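Local structure of lectin CEL-I, N-acetyl-D-galactosamine-specific C-type (Cucumaria echinata, 4WQQ) at residues C15-N20 against F59-G64. The protein binds carbohydrate in a calcium-dependent manner, naturally recognising N-acetylgalactosamine and galactose, and in this engineered form holds mannose. The protein carries 3 engineered substitutions. Sequence-based numbering, arbitrary orientation.
Sequences CYRFFN and FNYWRG
Y61 is the first residue of helix segment 59-64 to meet the strand, and its long side chain reaches across to the backbone of 15-20. CG lies anti to the backbone N (chi1 170°), and the phenol extends until OH accepts a hydrogen bond from F18 N at 3.0 Å, with a nearly straight N-H...O angle of 164°. Tyrosine suits the place: its hydroxyl satisfies a strand amide, while its ring offers an apolar surface to the neighbouring side chains. CB of F18 sits over one face of that ring, a CH-pi contact 4.1 Å from the ring centroid, and CB of Y16 packs against Y61 CE2 at 4.0 Å. The Y16 phenol continues past this point, and its OH is hydrogen-bonded to E54, earlier on the same helix. The contact thus packs helix 52-65 of the C-type lectin fold against strand 14-23, which pairs antiparallel with strand 132-140 near the chain termini; C15, R17 and F19 make backbone bonds to that strand, whereas F18 N turns to the helix. W62, next along, meets F18 where the two backbones come nearest. Its indole presents CD1 to the F18 ring, 3.4 Å from F18 CE1, with the planes of the five-membered ring and the phenyl inclined at 46°. Both aromatics also touch L72 of strand 71-77. The W62 side chain lies about 6 Å from that of R116, a sugar-binding residue. Tryptophan gives F18 apolar carbon to pack on, while its polar NE1 is satisfied by a hydrogen bond to D66.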
ATOM      1  N   CYS A  15      -0.919   6.166  -5.273  1.00 12.14           N
ATOM      2  CA  CYS A  15      -1.146   5.253  -6.339  1.00 11.13           C
ATOM      3  C   CYS A  15      -2.447   5.603  -7.012  1.00 10.57           C
ATOM      4  O   CYS A  15      -3.335   6.154  -6.362  1.00 10.99           O
ATOM      5  CB  CYS A  15      -1.186   3.780  -5.885  1.00 11.92           C
ATOM      6  SG  CYS A  15       0.210   3.267  -4.869  1.00 13.90           S
ATOM      7  N   TYR A  16      -2.520   5.343  -8.283  1.00 10.45           N
ATOM      8  CA  TYR A  16      -3.646   5.711  -9.134  1.00 11.03           C
ATOM      9  C   TYR A  16      -4.090   4.511  -9.984  1.00 11.41           C
ATOM     10  O   TYR A  16      -3.278   3.651 -10.406  1.00 12.44           O
ATOM     11  CB  TYR A  16      -3.301   6.932 -10.065  1.00 10.53           C
ATOM     12  CG  TYR A  16      -2.878   8.159  -9.312  1.00 10.94           C
ATOM     13  CD1 TYR A  16      -1.581   8.291  -8.875  1.00 11.52           C
ATOM     14  CD2 TYR A  16      -3.735   9.184  -9.078  1.00 10.87           C
ATOM     15  CE1 TYR A  16      -1.186   9.402  -8.158  1.00 12.33           C
ATOM     16  CE2 TYR A  16      -3.348  10.332  -8.388  1.00 11.33           C
ATOM     17  CZ  TYR A  16      -2.072  10.429  -7.919  1.00 12.22           C
ATOM     18  OH  TYR A  16      -1.595  11.535  -7.212  1.00 14.74           O
ATOM     19  N   ARG A  17      -5.395   4.410 -10.271  1.00 10.75           N
ATOM     20  CA  ARG A  17      -5.921   3.406 -11.138  1.00 11.54           C
ATOM     21  C   ARG A  17      -7.093   3.935 -11.945  1.00 12.90           C
ATOM     22  O   ARG A  17      -8.077   4.416 -11.393  1.00 12.17           O
ATOM     23  CB  ARG A  17      -6.351   2.163 -10.382  1.00 12.44           C
ATOM     24  CG  ARG A  17      -6.748   0.989 -11.271  1.00 13.90           C
ATOM     25  CD  ARG A  17      -6.742  -0.294 -10.465  1.00 15.17           C
ATOM     26  NE  ARG A  17      -7.283  -1.390 -11.241  1.00 16.58           N
ATOM     27  CZ  ARG A  17      -7.532  -2.602 -10.770  1.00 21.05           C
ATOM     28  NH1 ARG A  17      -7.295  -2.889  -9.498  1.00 22.53           N
ATOM     29  NH2 ARG A  17      -8.063  -3.514 -11.598  1.00 22.26           N
ATOM     30  N   PHE A  18      -6.955   3.838 -13.262  1.00 12.66           N
ATOM     31  CA  PHE A  18      -7.992   4.196 -14.159  1.00 12.28           C
ATOM     32  C   PHE A  18      -8.877   3.028 -14.550  1.00 12.37           C
ATOM     33  O   PHE A  18      -8.379   1.935 -14.858  1.00 13.37           O
ATOM     34  CB  PHE A  18      -7.351   4.784 -15.429  1.00 12.08           C
ATOM     35  CG  PHE A  18      -8.345   5.050 -16.522  1.00 11.98           C
ATOM     36  CD1 PHE A  18      -9.349   5.982 -16.320  1.00 11.95           C
ATOM     37  CD2 PHE A  18      -8.327   4.312 -17.725  1.00 11.17           C
ATOM     38  CE1 PHE A  18     -10.312   6.229 -17.266  1.00 11.09           C
ATOM     39  CE2 PHE A  18      -9.285   4.572 -18.694  1.00 10.64           C
ATOM     40  CZ  PHE A  18     -10.294   5.485 -18.478  1.00 11.78           C
ATOM     41  N   PHE A  19     -10.190   3.270 -14.471  1.00 12.12           N
ATOM     42  CA  PHE A  19     -11.221   2.365 -14.862  1.00 13.14           C
ATOM     43  C   PHE A  19     -11.966   2.865 -16.078  1.00 12.90           C
ATOM     44  O   PHE A  19     -12.694   3.833 -16.077  1.00 13.46           O
ATOM     45  CB  PHE A  19     -12.193   2.135 -13.722  1.00 14.22           C
ATOM     46  CG  PHE A  19     -11.574   1.384 -12.584  1.00 15.26           C
ATOM     47  CD1 PHE A  19     -11.530   0.005 -12.581  1.00 15.93           C
ATOM     48  CD2 PHE A  19     -10.969   2.074 -11.552  1.00 14.47           C
ATOM     49  CE1 PHE A  19     -10.933  -0.700 -11.534  1.00 14.90           C
ATOM     50  CE2 PHE A  19     -10.362   1.367 -10.539  1.00 16.36           C
ATOM     51  CZ  PHE A  19     -10.349  -0.008 -10.532  1.00 15.53           C
ATOM     52  N   ASN A  20     -11.780   2.126 -17.161  1.00 14.08           N
ATOM     53  CA  ASN A  20     -12.296   2.518 -18.476  1.00 14.93           C
ATOM     54  C   ASN A  20     -13.708   1.990 -18.678  1.00 15.80           C
ATOM     55  O   ASN A  20     -13.990   1.229 -19.578  1.00 17.74           O
ATOM     56  CB  ASN A  20     -11.345   2.044 -19.548  1.00 16.79           C
ATOM     57  CG  ASN A  20     -11.584   2.731 -20.872  1.00 15.45           C
ATOM     58  OD1 ASN A  20     -12.283   3.707 -20.971  1.00 17.86           O
ATOM     59  ND2 ASN A  20     -10.944   2.235 -21.892  1.00 17.39           N
ATOM     60  N   PHE A  59      -4.399  13.345 -16.267  1.00 12.90           N
ATOM     61  CA  PHE A  59      -4.947  13.535 -17.578  1.00 13.78           C
ATOM     62  C   PHE A  59      -4.171  12.633 -18.563  1.00 13.69           C
ATOM     63  O   PHE A  59      -4.783  11.939 -19.413  1.00 12.96           O
ATOM     64  CB  PHE A  59      -4.887  15.021 -17.924  1.00 13.92           C
ATOM     65  CG  PHE A  59      -5.330  15.321 -19.331  1.00 15.07           C
ATOM     66  CD1 PHE A  59      -6.660  15.274 -19.643  1.00 13.62           C
ATOM     67  CD2 PHE A  59      -4.416  15.632 -20.310  1.00 14.44           C
ATOM     68  CE1 PHE A  59      -7.096  15.539 -20.919  1.00 15.91           C
ATOM     69  CE2 PHE A  59      -4.834  15.833 -21.607  1.00 16.56           C
ATOM     70  CZ  PHE A  59      -6.175  15.823 -21.916  1.00 15.78           C
ATOM     71  N   ASN A  60      -2.816  12.658 -18.488  1.00 14.97           N
ATOM     72  CA  ASN A  60      -2.016  11.910 -19.445  1.00 16.27           C
ATOM     73  C   ASN A  60      -2.203  10.384 -19.265  1.00 15.31           C
ATOM     74  O   ASN A  60      -2.261   9.610 -20.239  1.00 15.75           O
ATOM     75  CB  ASN A  60      -0.544  12.352 -19.356  1.00 18.20           C
ATOM     76  CG  ASN A  60      -0.372  13.847 -19.800  1.00 22.93           C
ATOM     77  OD1 ASN A  60      -1.007  14.292 -20.774  1.00 27.16           O
ATOM     78  ND2 ASN A  60       0.446  14.611 -19.071  1.00 28.82           N
ATOM     79  N   TYR A  61      -2.406   9.962 -18.017  1.00 15.22           N
ATOM     80  CA  TYR A  61      -2.622   8.551 -17.753  1.00 13.79           C
ATOM     81  C   TYR A  61      -3.950   8.086 -18.363  1.00 13.11           C
ATOM     82  O   TYR A  61      -4.029   7.100 -19.122  1.00 13.16           O
ATOM     83  CB  TYR A  61      -2.544   8.348 -16.231  1.00 14.33           C
ATOM     84  CG  TYR A  61      -2.973   6.989 -15.662  1.00 14.57           C
ATOM     85  CD1 TYR A  61      -2.856   5.828 -16.391  1.00 15.98           C
ATOM     86  CD2 TYR A  61      -3.513   6.905 -14.376  1.00 14.52           C
ATOM     87  CE1 TYR A  61      -3.241   4.608 -15.875  1.00 14.95           C
ATOM     88  CE2 TYR A  61      -3.896   5.676 -13.820  1.00 15.97           C
ATOM     89  CZ  TYR A  61      -3.796   4.529 -14.585  1.00 16.41           C
ATOM     90  OH  TYR A  61      -4.141   3.276 -14.131  1.00 15.11           O
ATOM     91  N   TRP A  62      -5.007   8.842 -18.081  1.00 12.86           N
ATOM     92  CA  TRP A  62      -6.299   8.604 -18.632  1.00 12.29           C
ATOM     93  C   TRP A  62      -6.271   8.508 -20.183  1.00 12.58           C
ATOM     94  O   TRP A  62      -6.723   7.529 -20.777  1.00 12.34           O
ATOM     95  CB  TRP A  62      -7.256   9.710 -18.160  1.00 11.94           C
ATOM     96  CG  TRP A  62      -8.543   9.760 -18.903  1.00 11.64           C
ATOM     97  CD1 TRP A  62      -9.276   8.698 -19.374  1.00 12.07           C
ATOM     98  CD2 TRP A  62      -9.332  10.926 -19.164  1.00 10.98           C
ATOM     99  NE1 TRP A  62     -10.415   9.126 -19.923  1.00 11.62           N
ATOM    100  CE2 TRP A  62     -10.482  10.487 -19.836  1.00 12.09           C
ATOM    101  CE3 TRP A  62      -9.152  12.315 -18.941  1.00 10.99           C
ATOM    102  CZ2 TRP A  62     -11.462  11.360 -20.286  1.00 12.02           C
ATOM    103  CZ3 TRP A  62     -10.089  13.170 -19.405  1.00 11.66           C
ATOM    104  CH2 TRP A  62     -11.280  12.679 -20.032  1.00 12.38           C
ATOM    105  N   ARG A  63      -5.713   9.564 -20.808  1.00 14.35           N
ATOM    106  CA  ARG A  63      -5.767   9.694 -22.261  1.00 15.67           C
ATOM    107  C   ARG A  63      -4.812   8.753 -22.973  1.00 16.17           C
ATOM    108  O   ARG A  63      -5.035   8.449 -24.161  1.00 16.53           O
ATOM    109  CB  ARG A  63      -5.577  11.148 -22.639  1.00 17.16           C
ATOM    110  CG  ARG A  63      -6.597  12.102 -22.026  1.00 16.86           C
ATOM    111  CD  ARG A  63      -8.024  11.673 -22.292  1.00 17.01           C
ATOM    112  NE  ARG A  63      -8.330  11.697 -23.712  1.00 15.80           N
ATOM    113  CZ  ARG A  63      -9.430  11.224 -24.276  1.00 17.50           C
ATOM    114  NH1 ARG A  63     -10.358  10.616 -23.574  1.00 18.39           N
ATOM    115  NH2 ARG A  63      -9.607  11.354 -25.556  1.00 18.75           N
ATOM    116  N   GLY A  64      -3.892   8.149 -22.219  1.00 17.56           N
ATOM    117  CA  GLY A  64      -3.076   7.043 -22.772  1.00 19.32           C
ATOM    118  C   GLY A  64      -3.807   5.735 -22.891  1.00 20.55           C
ATOM    119  O   GLY A  64      -3.492   4.867 -23.731  1.00 21.91           O
TER